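Local coordinates for protein glycerol-3-phosphate dehydrogenase [NAD(+)] (PDB 6IUY) that probably interconverts dihydroxyacetone phosphate and sn-glycerol 3-phosphate with NAD and, with its di-domain dehydrogenase-phosphatase structure, converts dihydroxyacetone phosphate directly to glycerol, at residues P352-H357 with G559-G564; A346-A351 with I376-G381; V262-W267 with M296-E301. All blocks are in the same frame, centred on the assembly; numbering follows the deposited sequence.

Contact 1: P352-H357 with G559-G564. With NAD (nicotinamide-adenine-dinucleotide), chain C.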
loop_
_atom_site.group_PDB
_atom_site.type_symbol
_atom_site.label_atom_id
_atom_site.label_comp_id
_atom_site.label_asym_id
_atom_site.label_seq_id
_atom_site.Cartn_x
_atom_site.Cartn_y
_atom_site.Cartn_z
ATOM N N PRO A 352 12.519 4.581 -24.184
ATOM C CA PRO A 352 12.189 5.837 -23.491
ATOM C C PRO A 352 10.905 6.414 -24.043
ATOM O O PRO A 352 10.729 6.441 -25.270
ATOM C CB PRO A 352 13.381 6.745 -23.800
ATOM C CG PRO A 352 14.511 5.805 -23.993
ATOM C CD PRO A 352 13.902 4.590 -24.693
ATOM N N HIS A 353 10.001 6.853 -23.170
ATOM C CA HIS A 353 8.623 7.030 -23.617
ATOM C C HIS A 353 8.381 8.151 -24.632
ATOM O O HIS A 353 7.360 8.144 -25.310
ATOM C CB HIS A 353 7.712 7.240 -22.417
ATOM C CG HIS A 353 7.764 8.620 -21.854
ATOM N ND1 HIS A 353 8.684 8.999 -20.902
ATOM C CD2 HIS A 353 6.990 9.704 -22.083
ATOM C CE1 HIS A 353 8.471 10.260 -20.567
ATOM N NE2 HIS A 353 7.456 10.715 -21.280
ATOM N N GLN A 354 9.296 9.099 -24.771
ATOM C CA GLN A 354 9.058 10.167 -25.746
ATOM C C GLN A 354 9.103 9.653 -27.190
ATOM O O GLN A 354 8.640 10.328 -28.108
ATOM C CB GLN A 354 10.076 11.284 -25.588
ATOM C CG GLN A 354 11.479 10.825 -25.774
ATOM C CD GLN A 354 12.152 10.496 -24.463
ATOM O OE1 GLN A 354 11.608 9.749 -23.643
ATOM N NE2 GLN A 354 13.346 11.047 -24.252
ATOM N N PHE A 355 9.648 8.455 -27.378
ATOM C CA PHE A 355 9.841 7.885 -28.710
ATOM C C PHE A 355 8.699 6.960 -29.094
ATOM O O PHE A 355 8.596 6.540 -30.259
ATOM C CB PHE A 355 11.173 7.121 -28.779
ATOM C CG PHE A 355 12.357 7.978 -28.505
ATOM C CD1 PHE A 355 12.523 9.185 -29.180
ATOM C CD2 PHE A 355 13.268 7.624 -27.542
ATOM C CE1 PHE A 355 13.595 10.000 -28.911
ATOM C CE2 PHE A 355 14.351 8.440 -27.259
ATOM C CZ PHE A 355 14.517 9.633 -27.949
ATOM N N MET A 356 7.845 6.642 -28.123
ATOM C CA MET A 356 6.929 5.513 -28.279
ATOM C C MET A 356 5.833 5.804 -29.268
ATOM O O MET A 356 5.425 4.911 -30.014
ATOM C CB MET A 356 6.312 5.114 -26.946
ATOM C CG MET A 356 7.126 4.039 -26.253
ATOM S SD MET A 356 7.105 2.497 -27.184
ATOM C CE MET A 356 8.476 1.712 -26.433
ATOM N N HIS A 357 5.358 7.046 -29.276
ATOM C CA HIS A 357 4.284 7.413 -30.184
ATOM C C HIS A 357 4.734 7.233 -31.644
ATOM O O HIS A 357 4.029 6.627 -32.451
ATOM C CB HIS A 357 3.839 8.851 -29.929
ATOM C CG HIS A 357 2.659 9.273 -30.756
ATOM N ND1 HIS A 357 1.431 8.671 -30.654
ATOM C CD2 HIS A 357 2.532 10.249 -31.686
ATOM C CE1 HIS A 357 0.584 9.254 -31.493
ATOM N NE2 HIS A 357 1.227 10.211 -32.124
ATOM N N GLY A 559 23.911 8.897 -22.479
ATOM C CA GLY A 559 23.006 8.417 -23.518
ATOM C C GLY A 559 21.632 7.996 -23.021
ATOM O O GLY A 559 20.670 8.061 -23.781
ATOM N N GLN A 560 21.534 7.581 -21.749
ATOM C CA GLN A 560 20.248 7.140 -21.195
ATOM C C GLN A 560 19.323 8.333 -21.014
ATOM O O GLN A 560 19.775 9.487 -21.024
ATOM C CB GLN A 560 20.433 6.385 -19.877
ATOM C CG GLN A 560 21.363 5.167 -19.989
ATOM C CD GLN A 560 21.591 4.470 -18.668
ATOM O OE1 GLN A 560 20.748 4.519 -17.754
ATOM N NE2 GLN A 560 22.735 3.814 -18.548
ATOM N N LYS A 561 18.027 8.045 -20.874
ATOM C CA LYS A 561 17.001 9.084 -20.927
ATOM C C LYS A 561 16.318 9.338 -19.575
ATOM O O LYS A 561 15.810 8.418 -18.916
ATOM C CB LYS A 561 15.944 8.716 -21.989
ATOM C CG LYS A 561 16.525 8.568 -23.410
ATOM C CD LYS A 561 17.149 9.882 -23.868
ATOM C CE LYS A 561 17.827 9.776 -25.240
ATOM N NZ LYS A 561 18.455 11.094 -25.643
ATOM N N LEU A 562 16.320 10.603 -19.186
ATOM C CA LEU A 562 15.639 11.095 -18.003
ATOM C C LEU A 562 14.134 11.092 -18.261
ATOM O O LEU A 562 13.683 11.618 -19.283
ATOM C CB LEU A 562 16.132 12.513 -17.679
ATOM C CG LEU A 562 15.702 13.160 -16.362
ATOM C CD1 LEU A 562 16.331 12.429 -15.169
ATOM C CD2 LEU A 562 16.069 14.630 -16.367
ATOM N N GLN A 563 13.342 10.517 -17.359
ATOM C CA GLN A 563 11.917 10.388 -17.656
ATOM C C GLN A 563 11.001 11.224 -16.751
ATOM O O GLN A 563 9.875 11.541 -17.141
ATOM C CB GLN A 563 11.509 8.921 -17.587
ATOM C CG GLN A 563 12.254 8.021 -18.547
ATOM C CD GLN A 563 11.725 8.115 -19.995
ATOM O OE1 GLN A 563 10.896 7.301 -20.416
ATOM N NE2 GLN A 563 12.221 9.096 -20.752
ATOM N N GLY A 564 11.476 11.589 -15.555
ATOM C CA GLY A 564 10.639 12.307 -14.584
ATOM C C GLY A 564 10.208 13.745 -14.898
ATOM O O GLY A 564 9.097 14.187 -14.554
HETATM P PA NAD C . 17.669 4.298 -21.654
HETATM O O1A NAD C . 18.861 3.483 -21.366
HETATM O O2A NAD C . 17.299 5.281 -20.551
HETATM O O5B NAD C . 17.888 5.180 -23.006
HETATM C C5B NAD C . 18.828 4.753 -24.003
HETATM C C4B NAD C . 18.078 4.391 -25.309
HETATM O O4B NAD C . 17.561 5.468 -25.835
HETATM C C3B NAD C . 19.084 3.896 -26.352
HETATM O O3B NAD C . 19.050 2.554 -26.516
HETATM C C2B NAD C . 18.658 4.599 -27.655
HETATM O O2B NAD C . 18.635 3.587 -28.755
HETATM C C1B NAD C . 17.490 5.073 -27.386
HETATM N N9A NAD C . 17.246 6.199 -28.183
HETATM C C8A NAD C . 17.937 7.361 -28.245
HETATM N N7A NAD C . 17.326 8.145 -29.160
HETATM C C5A NAD C . 16.270 7.466 -29.683
HETATM C C6A NAD C . 15.334 7.783 -30.651
HETATM N N6A NAD C . 15.256 8.995 -31.391
HETATM N N1A NAD C . 14.369 6.909 -30.964
HETATM C C2A NAD C . 14.327 5.701 -30.331
HETATM N N3A NAD C . 15.247 5.381 -29.393
HETATM C C4A NAD C . 16.216 6.268 -29.073
HETATM O O3 NAD C . 16.443 3.292 -21.906
HETATM P PN NAD C . 15.865 2.191 -20.894
HETATM O O1N NAD C . 16.750 2.060 -19.667
HETATM O O2N NAD C . 15.748 0.846 -21.572
HETATM O O5D NAD C . 14.465 2.721 -20.393
HETATM C C5D NAD C . 13.349 2.780 -21.261
HETATM C C4D NAD C . 12.089 2.694 -20.388
HETATM O O4D NAD C . 12.268 1.830 -19.406
HETATM C C3D NAD C . 11.862 4.040 -19.730
HETATM O O3D NAD C . 10.568 4.378 -19.868
HETATM C C2D NAD C . 12.212 3.821 -18.231
HETATM O O2D NAD C . 11.437 4.815 -17.444
HETATM C C1D NAD C . 11.880 2.578 -18.020
HETATM N N1N NAD C . 12.588 1.917 -16.942
HETATM C C2N NAD C . 13.947 2.057 -16.754
HETATM C C3N NAD C . 14.584 1.396 -15.705
HETATM C C7N NAD C . 16.102 1.601 -15.513
HETATM O O7N NAD C . 16.638 1.282 -14.469
HETATM N N7N NAD C . 16.864 2.161 -16.600
HETATM C C4N NAD C . 13.875 0.589 -14.841
HETATM C C5N NAD C . 12.516 0.420 -15.041
HETATM C C6N NAD C . 11.891 1.080 -16.099
HETATM O O HOH W 1 14.580 12.510 -21.904
#
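In the NAD pocket, where the N-terminal and C-terminal parts of the dehydrogenase close on the cofactor, the amide of Gln563 is locked between His353 and Gln354. Its OE1 takes two N-H groups from one residue: His353 N at 2.9 Å lies in the carbonyl plane on a lone pair, whereas His353 ND1, 2.8 Å from that same OE1, sits 62° out of the plane. The ribose hydroxyl O3D of NAD is a third donor to this oxygen. At the other end Gln563 NE2 gives a straight bond to Gln354 OE1 (3.0 Å), with the two amides nearly coplanar, and a longer one to Leu562 O (3.3 Å). Glutamine suits the place because it accepts at one end and donates at the other; the turn about its CB-CG bond (chi2 -78°) swings the amide across to His353. The imidazole edge reaches OE1 because His353 CG stands between its backbone N and carbonyl carbon (chi1 78°), and His353 NE2 hydrogen-bonds Glu570 OE2. Lys561 contributes its methylenes, CG pressing tightly on Pro352 CG at 3.5 Å, while its backbone N grips the phosphate oxygen O2A of NAD. Phe355 lays one ring face on the adenine, C6A standing 3.2 Å above its centre; Gln354 CG backs the opposite face and Lys561 CE approaches the edge. Segment 352-357 runs into helix 356-366, while the loop 559-564, with Leu562 resting on helix 528-541, runs into helix 564-577, whose Leu566 and Thr567 touch His353.

Contact 2: A346-A351 with I376-G381. With NAD (nicotinamide-adenine-dinucleotide), chain C; 13P (1,3-dihydroxyacetonephosphate), chain D.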
loop_
_atom_site.group_PDB
_atom_site.type_symbol
_atom_site.label_atom_id
_atom_site.label_comp_id
_atom_site.label_asym_id
_atom_site.label_seq_id
_atom_site.Cartn_x
_atom_site.Cartn_y
_atom_site.Cartn_z
ATOM N N ALA A 346 5.160 -12.247 -29.861
ATOM C CA ALA A 346 5.239 -11.620 -28.551
ATOM C C ALA A 346 6.082 -10.358 -28.640
ATOM O O ALA A 346 7.282 -10.442 -28.834
ATOM C CB ALA A 346 5.830 -12.593 -27.542
ATOM N N LEU A 347 5.451 -9.197 -28.519
ATOM C CA LEU A 347 6.167 -7.923 -28.567
ATOM C C LEU A 347 6.360 -7.304 -27.186
ATOM O O LEU A 347 5.384 -7.062 -26.484
ATOM C CB LEU A 347 5.414 -6.907 -29.438
ATOM C CG LEU A 347 5.402 -7.010 -30.959
ATOM C CD1 LEU A 347 4.601 -5.842 -31.541
ATOM C CD2 LEU A 347 6.831 -6.981 -31.474
ATOM N N ILE A 348 7.610 -7.016 -26.829
ATOM C CA ILE A 348 7.936 -6.281 -25.624
ATOM C C ILE A 348 8.292 -4.842 -26.001
ATOM O O ILE A 348 9.215 -4.592 -26.767
ATOM C CB ILE A 348 9.098 -6.958 -24.857
ATOM C CG1 ILE A 348 8.735 -8.400 -24.544
ATOM C CG2 ILE A 348 9.397 -6.241 -23.550
ATOM C CD1 ILE A 348 9.902 -9.256 -24.145
ATOM N N PHE A 349 7.531 -3.885 -25.489
ATOM C CA PHE A 349 7.850 -2.496 -25.738
ATOM C C PHE A 349 8.619 -1.928 -24.531
ATOM O O PHE A 349 8.093 -1.902 -23.417
ATOM C CB PHE A 349 6.580 -1.697 -26.033
ATOM C CG PHE A 349 5.973 -2.010 -27.381
ATOM C CD1 PHE A 349 6.445 -1.390 -28.534
ATOM C CD2 PHE A 349 4.937 -2.930 -27.501
ATOM C CE1 PHE A 349 5.901 -1.687 -29.795
ATOM C CE2 PHE A 349 4.380 -3.224 -28.759
ATOM C CZ PHE A 349 4.873 -2.598 -29.904
ATOM N N CYS A 350 9.869 -1.504 -24.760
ATOM C CA CYS A 350 10.741 -0.955 -23.715
ATOM C C CYS A 350 11.684 0.115 -24.266
ATOM O O CYS A 350 12.876 -0.105 -24.402
ATOM C CB CYS A 350 11.554 -2.059 -23.048
ATOM S SG CYS A 350 12.332 -1.542 -21.482
ATOM N N ALA A 351 11.143 1.282 -24.596
ATOM C CA ALA A 351 11.960 2.372 -25.111
ATOM C C ALA A 351 11.586 3.618 -24.341
ATOM O O ALA A 351 10.454 3.703 -23.895
ATOM C CB ALA A 351 11.723 2.566 -26.617
ATOM N N ILE A 376 3.499 -6.452 -24.471
ATOM C CA ILE A 376 3.663 -5.960 -23.101
ATOM C C ILE A 376 4.568 -4.749 -23.116
ATOM O O ILE A 376 5.490 -4.659 -23.917
ATOM C CB ILE A 376 4.238 -7.027 -22.161
ATOM C CG1 ILE A 376 4.207 -6.544 -20.704
ATOM C CG2 ILE A 376 5.642 -7.420 -22.604
ATOM C CD1 ILE A 376 4.441 -7.664 -19.658
ATOM N N SER A 377 4.285 -3.809 -22.228
ATOM C CA SER A 377 5.055 -2.578 -22.130
ATOM C C SER A 377 5.795 -2.516 -20.803
ATOM O O SER A 377 5.235 -2.819 -19.745
ATOM C CB SER A 377 4.129 -1.376 -22.280
ATOM O OG SER A 377 4.835 -0.175 -22.045
ATOM N N LEU A 378 7.070 -2.163 -20.868
ATOM C CA LEU A 378 7.905 -1.970 -19.695
ATOM C C LEU A 378 8.146 -0.480 -19.479
ATOM O O LEU A 378 8.879 -0.082 -18.578
ATOM C CB LEU A 378 9.239 -2.700 -19.870
ATOM C CG LEU A 378 9.313 -4.170 -19.471
ATOM C CD1 LEU A 378 8.202 -4.994 -20.130
ATOM C CD2 LEU A 378 10.675 -4.726 -19.826
ATOM N N THR A 379 7.503 0.342 -20.303
ATOM C CA THR A 379 7.845 1.755 -20.427
ATOM C C THR A 379 7.081 2.686 -19.473
ATOM O O THR A 379 5.879 2.509 -19.231
ATOM C CB THR A 379 7.606 2.209 -21.882
ATOM O OG1 THR A 379 8.541 1.538 -22.735
ATOM C CG2 THR A 379 7.775 3.730 -22.040
ATOM N N LYS A 380 7.773 3.704 -18.964
ATOM C CA LYS A 380 7.190 4.625 -17.996
ATOM C C LYS A 380 7.198 6.035 -18.561
ATOM O O LYS A 380 8.216 6.519 -19.081
ATOM C CB LYS A 380 7.953 4.543 -16.658
ATOM C CG LYS A 380 7.766 3.197 -15.973
ATOM C CD LYS A 380 8.727 2.957 -14.814
ATOM C CE LYS A 380 8.581 1.527 -14.328
ATOM N NZ LYS A 380 9.537 1.134 -13.237
ATOM N N GLY A 381 6.044 6.679 -18.504
ATOM C CA GLY A 381 5.841 7.937 -19.198
ATOM C C GLY A 381 4.473 7.878 -19.844
ATOM O O GLY A 381 3.823 6.812 -19.899
HETATM P PA NAD C . 17.669 4.298 -21.654
HETATM O O1A NAD C . 18.861 3.483 -21.366
HETATM O O2A NAD C . 17.299 5.281 -20.551
HETATM O O5B NAD C . 17.888 5.180 -23.006
HETATM C C5B NAD C . 18.828 4.753 -24.003
HETATM C C4B NAD C . 18.078 4.391 -25.309
HETATM O O4B NAD C . 17.561 5.468 -25.835
HETATM C C3B NAD C . 19.084 3.896 -26.352
HETATM O O3B NAD C . 19.050 2.554 -26.516
HETATM C C2B NAD C . 18.658 4.599 -27.655
HETATM O O2B NAD C . 18.635 3.587 -28.755
HETATM C C1B NAD C . 17.490 5.073 -27.386
HETATM N N9A NAD C . 17.246 6.199 -28.183
HETATM C C8A NAD C . 17.937 7.361 -28.245
HETATM N N7A NAD C . 17.326 8.145 -29.160
HETATM C C5A NAD C . 16.270 7.466 -29.683
HETATM C C6A NAD C . 15.334 7.783 -30.651
HETATM N N6A NAD C . 15.256 8.995 -31.391
HETATM N N1A NAD C . 14.369 6.909 -30.964
HETATM C C2A NAD C . 14.327 5.701 -30.331
HETATM N N3A NAD C . 15.247 5.381 -29.393
HETATM C C4A NAD C . 16.216 6.268 -29.073
HETATM O O3 NAD C . 16.443 3.292 -21.906
HETATM P PN NAD C . 15.865 2.191 -20.894
HETATM O O1N NAD C . 16.750 2.060 -19.667
HETATM O O2N NAD C . 15.748 0.846 -21.572
HETATM O O5D NAD C . 14.465 2.721 -20.393
HETATM C C5D NAD C . 13.349 2.780 -21.261
HETATM C C4D NAD C . 12.089 2.694 -20.388
HETATM O O4D NAD C . 12.268 1.830 -19.406
HETATM C C3D NAD C . 11.862 4.040 -19.730
HETATM O O3D NAD C . 10.568 4.378 -19.868
HETATM C C2D NAD C . 12.212 3.821 -18.231
HETATM O O2D NAD C . 11.437 4.815 -17.444
HETATM C C1D NAD C . 11.880 2.578 -18.020
HETATM N N1N NAD C . 12.588 1.917 -16.942
HETATM C C2N NAD C . 13.947 2.057 -16.754
HETATM C C3N NAD C . 14.584 1.396 -15.705
HETATM C C7N NAD C . 16.102 1.601 -15.513
HETATM O O7N NAD C . 16.638 1.282 -14.469
HETATM N N7N NAD C . 16.864 2.161 -16.600
HETATM C C4N NAD C . 13.875 0.589 -14.841
HETATM C C5N NAD C . 12.516 0.420 -15.041
HETATM C C6N NAD C . 11.891 1.080 -16.099
HETATM P P 13P D . 14.989 6.154 -12.946
HETATM O O1P 13P D . 13.952 5.388 -12.158
HETATM O O2P 13P D . 16.270 5.381 -12.821
HETATM O O3P 13P D . 15.106 7.525 -12.335
HETATM O O1 13P D . 14.683 6.352 -14.501
HETATM C C1 13P D . 13.439 6.034 -15.083
HETATM C C2 13P D . 13.114 4.655 -14.617
HETATM O O2 13P D . 14.011 3.867 -14.402
HETATM C C3 13P D . 11.688 4.233 -14.401
HETATM O O3 13P D . 11.636 3.419 -13.239
#
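Ile348 lies alongside Ile376, both side chains pointing the same way, with CG1 of the first 3.8 Å from CG2 of the second. The other branch, Ile348 CG2, stands anti to its own backbone N (chi1 of CG1 -56°) and thereby meets Leu378 CD1, also at 3.8 Å. Ile348 and Leu378 touch helix 266-282 on this face of the sheet; Phe349 and Ser377 occupy the other face, toward helices 356-366 and 392-400. The backbones run parallel, tied by bonds from Ile376 N to Leu347 O, from Phe349 N to Ile376 O and from Leu378 N to Phe349 O.

Past the strands, hydroxyl groups join in. Thr379 OG1 donates to Ala351 O at 3.1 Å, tilted 26° from the carbonyl plane, while Ser377 OG accepts from Thr379 N in an ST turn. These two bonds lie just before Lys380, which reaches both ligands. Its backbone N binds the ribose oxygen O3D of NAD (3.0 Å), and its extended chain lets NZ hydrogen-bond O3 of dihydroxyacetone phosphate at 3.1 Å. Asp519 forms a salt bridge with the same NZ. Neighbouring parallel strands joined through helix 356-366, with cofactor and substrate bound at their C-terminal ends, make a beta-alpha-beta crossover typical of a Rossmann-type dehydrogenase.

Contact 3: V262-W267 with M296-E301. With NAD (nicotinamide-adenine-dinucleotide), chain C.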
loop_
_atom_site.group_PDB
_atom_site.type_symbol
_atom_site.label_atom_id
_atom_site.label_comp_id
_atom_site.label_asym_id
_atom_site.label_seq_id
_atom_site.Cartn_x
_atom_site.Cartn_y
_atom_site.Cartn_z
ATOM N N VAL A 262 11.402 -4.430 -28.399
ATOM C CA VAL A 262 11.466 -3.153 -29.091
ATOM C C VAL A 262 12.095 -2.107 -28.148
ATOM O O VAL A 262 11.394 -1.470 -27.347
ATOM C CB VAL A 262 10.071 -2.665 -29.536
ATOM C CG1 VAL A 262 10.165 -1.297 -30.213
ATOM C CG2 VAL A 262 9.412 -3.683 -30.453
ATOM N N GLY A 263 13.418 -1.975 -28.219
ATOM C CA GLY A 263 14.151 -0.995 -27.435
ATOM C C GLY A 263 15.435 -1.671 -27.059
ATOM O O GLY A 263 15.492 -2.890 -27.090
ATOM N N SER A 264 16.475 -0.913 -26.734
ATOM C CA SER A 264 17.752 -1.537 -26.404
ATOM C C SER A 264 18.546 -0.735 -25.366
ATOM O O SER A 264 19.779 -0.777 -25.342
ATOM C CB SER A 264 18.597 -1.718 -27.673
ATOM O OG SER A 264 18.804 -0.473 -28.325
ATOM N N GLY A 265 17.847 -0.037 -24.481
ATOM C CA GLY A 265 18.538 0.745 -23.479
ATOM C C GLY A 265 18.928 -0.117 -22.303
ATOM O O GLY A 265 18.953 -1.351 -22.383
ATOM N N ALA A 266 19.229 0.546 -21.191
ATOM C CA ALA A 266 19.704 -0.132 -20.005
ATOM C C ALA A 266 18.723 -1.205 -19.553
ATOM O O ALA A 266 19.108 -2.342 -19.355
ATOM C CB ALA A 266 19.953 0.898 -18.875
ATOM N N TRP A 267 17.462 -0.832 -19.395
ATOM C CA TRP A 267 16.423 -1.739 -18.893
ATOM C C TRP A 267 15.957 -2.682 -20.003
ATOM O O TRP A 267 15.692 -3.869 -19.774
ATOM C CB TRP A 267 15.249 -0.911 -18.326
ATOM C CG TRP A 267 14.071 -1.708 -17.754
ATOM C CD1 TRP A 267 12.738 -1.492 -18.011
ATOM C CD2 TRP A 267 14.123 -2.807 -16.837
ATOM N NE1 TRP A 267 11.968 -2.387 -17.300
ATOM C CE2 TRP A 267 12.792 -3.202 -16.574
ATOM C CE3 TRP A 267 15.162 -3.495 -16.206
ATOM C CZ2 TRP A 267 12.478 -4.271 -15.727
ATOM C CZ3 TRP A 267 14.849 -4.541 -15.356
ATOM C CH2 TRP A 267 13.516 -4.919 -15.125
ATOM N N MET A 296 16.136 -8.171 -30.910
ATOM C CA MET A 296 16.088 -6.879 -30.249
ATOM C C MET A 296 16.304 -5.770 -31.256
ATOM O O MET A 296 17.369 -5.690 -31.858
ATOM C CB MET A 296 17.136 -6.807 -29.127
ATOM C CG MET A 296 17.431 -5.400 -28.623
ATOM S SD MET A 296 18.339 -5.396 -27.051
ATOM C CE MET A 296 20.000 -5.895 -27.554
ATOM N N TRP A 297 15.303 -4.911 -31.437
ATOM C CA TRP A 297 15.500 -3.687 -32.212
ATOM C C TRP A 297 16.369 -2.695 -31.470
ATOM O O TRP A 297 16.071 -2.300 -30.315
ATOM C CB TRP A 297 14.177 -3.033 -32.550
ATOM C CG TRP A 297 14.325 -1.706 -33.281
ATOM C CD1 TRP A 297 14.821 -1.514 -34.539
ATOM C CD2 TRP A 297 13.947 -0.408 -32.800
ATOM N NE1 TRP A 297 14.776 -0.180 -34.873
ATOM C CE2 TRP A 297 14.251 0.522 -33.818
ATOM C CE3 TRP A 297 13.382 0.059 -31.603
ATOM C CZ2 TRP A 297 13.998 1.891 -33.684
ATOM C CZ3 TRP A 297 13.136 1.417 -31.467
ATOM C CH2 TRP A 297 13.446 2.318 -32.502
ATOM N N VAL A 298 17.450 -2.299 -32.139
ATOM C CA VAL A 298 18.400 -1.323 -31.632
ATOM C C VAL A 298 18.373 -0.083 -32.500
ATOM O O VAL A 298 18.858 -0.114 -33.626
ATOM C CB VAL A 298 19.832 -1.872 -31.615
ATOM C CG1 VAL A 298 20.787 -0.872 -30.949
ATOM C CG2 VAL A 298 19.895 -3.222 -30.911
ATOM N N HIS A 299 17.806 1.005 -31.990
ATOM C CA HIS A 299 17.811 2.271 -32.710
ATOM C C HIS A 299 19.228 2.643 -33.127
ATOM O O HIS A 299 20.150 2.565 -32.314
ATOM C CB HIS A 299 17.230 3.379 -31.849
ATOM C CG HIS A 299 17.286 4.729 -32.486
ATOM N ND1 HIS A 299 18.186 5.707 -32.092
ATOM C CD2 HIS A 299 16.554 5.281 -33.480
ATOM C CE1 HIS A 299 18.003 6.791 -32.821
ATOM N NE2 HIS A 299 17.014 6.559 -33.669
ATOM N N GLU A 300 19.410 3.023 -34.390
ATOM C CA GLU A 300 20.743 3.386 -34.870
ATOM C C GLU A 300 21.042 4.818 -34.504
ATOM O O GLU A 300 20.259 5.709 -34.790
ATOM C CB GLU A 300 20.858 3.205 -36.379
ATOM C CG GLU A 300 22.244 3.476 -36.912
ATOM C CD GLU A 300 22.360 3.224 -38.421
ATOM O OE1 GLU A 300 22.346 4.205 -39.185
ATOM O OE2 GLU A 300 22.469 2.052 -38.841
ATOM N N GLU A 301 22.183 5.050 -33.875
ATOM C CA GLU A 301 22.571 6.411 -33.526
ATOM C C GLU A 301 23.723 6.841 -34.419
ATOM O O GLU A 301 24.573 6.009 -34.774
ATOM C CB GLU A 301 22.955 6.501 -32.036
ATOM C CG GLU A 301 21.818 6.083 -31.131
ATOM C CD GLU A 301 22.183 6.106 -29.646
ATOM O OE1 GLU A 301 22.156 7.189 -29.023
ATOM O OE2 GLU A 301 22.484 5.030 -29.114
HETATM P PA NAD C . 17.669 4.298 -21.654
HETATM O O1A NAD C . 18.861 3.483 -21.366
HETATM O O2A NAD C . 17.299 5.281 -20.551
HETATM O O5B NAD C . 17.888 5.180 -23.006
HETATM C C5B NAD C . 18.828 4.753 -24.003
HETATM C C4B NAD C . 18.078 4.391 -25.309
HETATM O O4B NAD C . 17.561 5.468 -25.835
HETATM C C3B NAD C . 19.084 3.896 -26.352
HETATM O O3B NAD C . 19.050 2.554 -26.516
HETATM C C2B NAD C . 18.658 4.599 -27.655
HETATM O O2B NAD C . 18.635 3.587 -28.755
HETATM C C1B NAD C . 17.490 5.073 -27.386
HETATM N N9A NAD C . 17.246 6.199 -28.183
HETATM C C8A NAD C . 17.937 7.361 -28.245
HETATM N N7A NAD C . 17.326 8.145 -29.160
HETATM C C5A NAD C . 16.270 7.466 -29.683
HETATM C C6A NAD C . 15.334 7.783 -30.651
HETATM N N6A NAD C . 15.256 8.995 -31.391
HETATM N N1A NAD C . 14.369 6.909 -30.964
HETATM C C2A NAD C . 14.327 5.701 -30.331
HETATM N N3A NAD C . 15.247 5.381 -29.393
HETATM C C4A NAD C . 16.216 6.268 -29.073
HETATM O O3 NAD C . 16.443 3.292 -21.906
HETATM P PN NAD C . 15.865 2.191 -20.894
HETATM O O1N NAD C . 16.750 2.060 -19.667
HETATM O O2N NAD C . 15.748 0.846 -21.572
HETATM O O5D NAD C . 14.465 2.721 -20.393
HETATM C C5D NAD C . 13.349 2.780 -21.261
HETATM C C4D NAD C . 12.089 2.694 -20.388
HETATM O O4D NAD C . 12.268 1.830 -19.406
HETATM C C3D NAD C . 11.862 4.040 -19.730
HETATM O O3D NAD C . 10.568 4.378 -19.868
HETATM C C2D NAD C . 12.212 3.821 -18.231
HETATM O O2D NAD C . 11.437 4.815 -17.444
HETATM C C1D NAD C . 11.880 2.578 -18.020
HETATM N N1N NAD C . 12.588 1.917 -16.942
HETATM C C2N NAD C . 13.947 2.057 -16.754
HETATM C C3N NAD C . 14.584 1.396 -15.705
HETATM C C7N NAD C . 16.102 1.601 -15.513
HETATM O O7N NAD C . 16.638 1.282 -14.469
HETATM N N7N NAD C . 16.864 2.161 -16.600
HETATM C C4N NAD C . 13.875 0.589 -14.841
HETATM C C5N NAD C . 12.516 0.420 -15.041
HETATM C C6N NAD C . 11.891 1.080 -16.099
HETATM O O HOH W 2 16.396 0.569 -29.636
#
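Apolar contact begins at Val262, whose CG1 touches Trp297 CE3 at 3.8 Å, the branched chain crossing the indole at a slant. Met296 runs out extended to its sulfur (chi2 166°), which puts SD 3.7 Å from Ser264 CB; Ser264 is small enough for its CB to fit between this sulfur and the methyls of Val298. Direct backbone bonding is slight: the one link, Gly263 N to Trp297 O, is weak (3.4 Å, 135°), for beyond the parallel pairing of Val262 with Trp297 regular pairing ends. Water takes over, one molecule bridging Ser264 OG (2.9 Å), Trp297 O, to which it donates, and His299 N (2.8 Å), from which it accepts.

Residues 263-265 form the glycine-rich turn of the Rossmann fold, where Gly263 and Gly265 fit a GxGxxA pattern leading from strand to helix. Gly263 adopts backbone angles at which a CB would strike the preceding carbonyl, and a CB on Gly265, the N-cap position, would clash with the diphosphate. The pyrophosphate is bound by main-chain amides at the helix start, Ala266 N to O1A (3.0 Å) and Trp267 N to O1N (3.0 Å).

Ring faces meet both ends of NAD. The adenine lies over one face of His299, C6A 3.6 Å above the ring centre; with an alanine in its place the base is likely to lose this cover and be freer to shift, though Phe355 would still lie on its other side. The nicotinamide lies over one indole face of Trp267, offset toward the rim near C5N.

All three contacts meet on one NAD molecule, their centres 11 to 12 Å apart. Contact 3 and contact 2 share the sheet: Val262 N lies 2.7 Å from Ile348 O, and Val262 O 3.0 Å from Cys350 N, both probable hydrogen bonds. Beyond the strands, Cys350 SG packs 3.5 Å from Trp267 CD1. Contact 1 grows out of contact 2, since 352-357 directly follows 346-351, and adds the C-terminal loop. Adenine is sandwiched between Phe355 of contact 1 and His299 of contact 3, while Lys380 of contact 2 and Gln563 of contact 1 share the ribose hydroxyl O3D. Dihydroxyacetone phosphate touches Lys380 and lies about 4 Å from the Gln563 side chain.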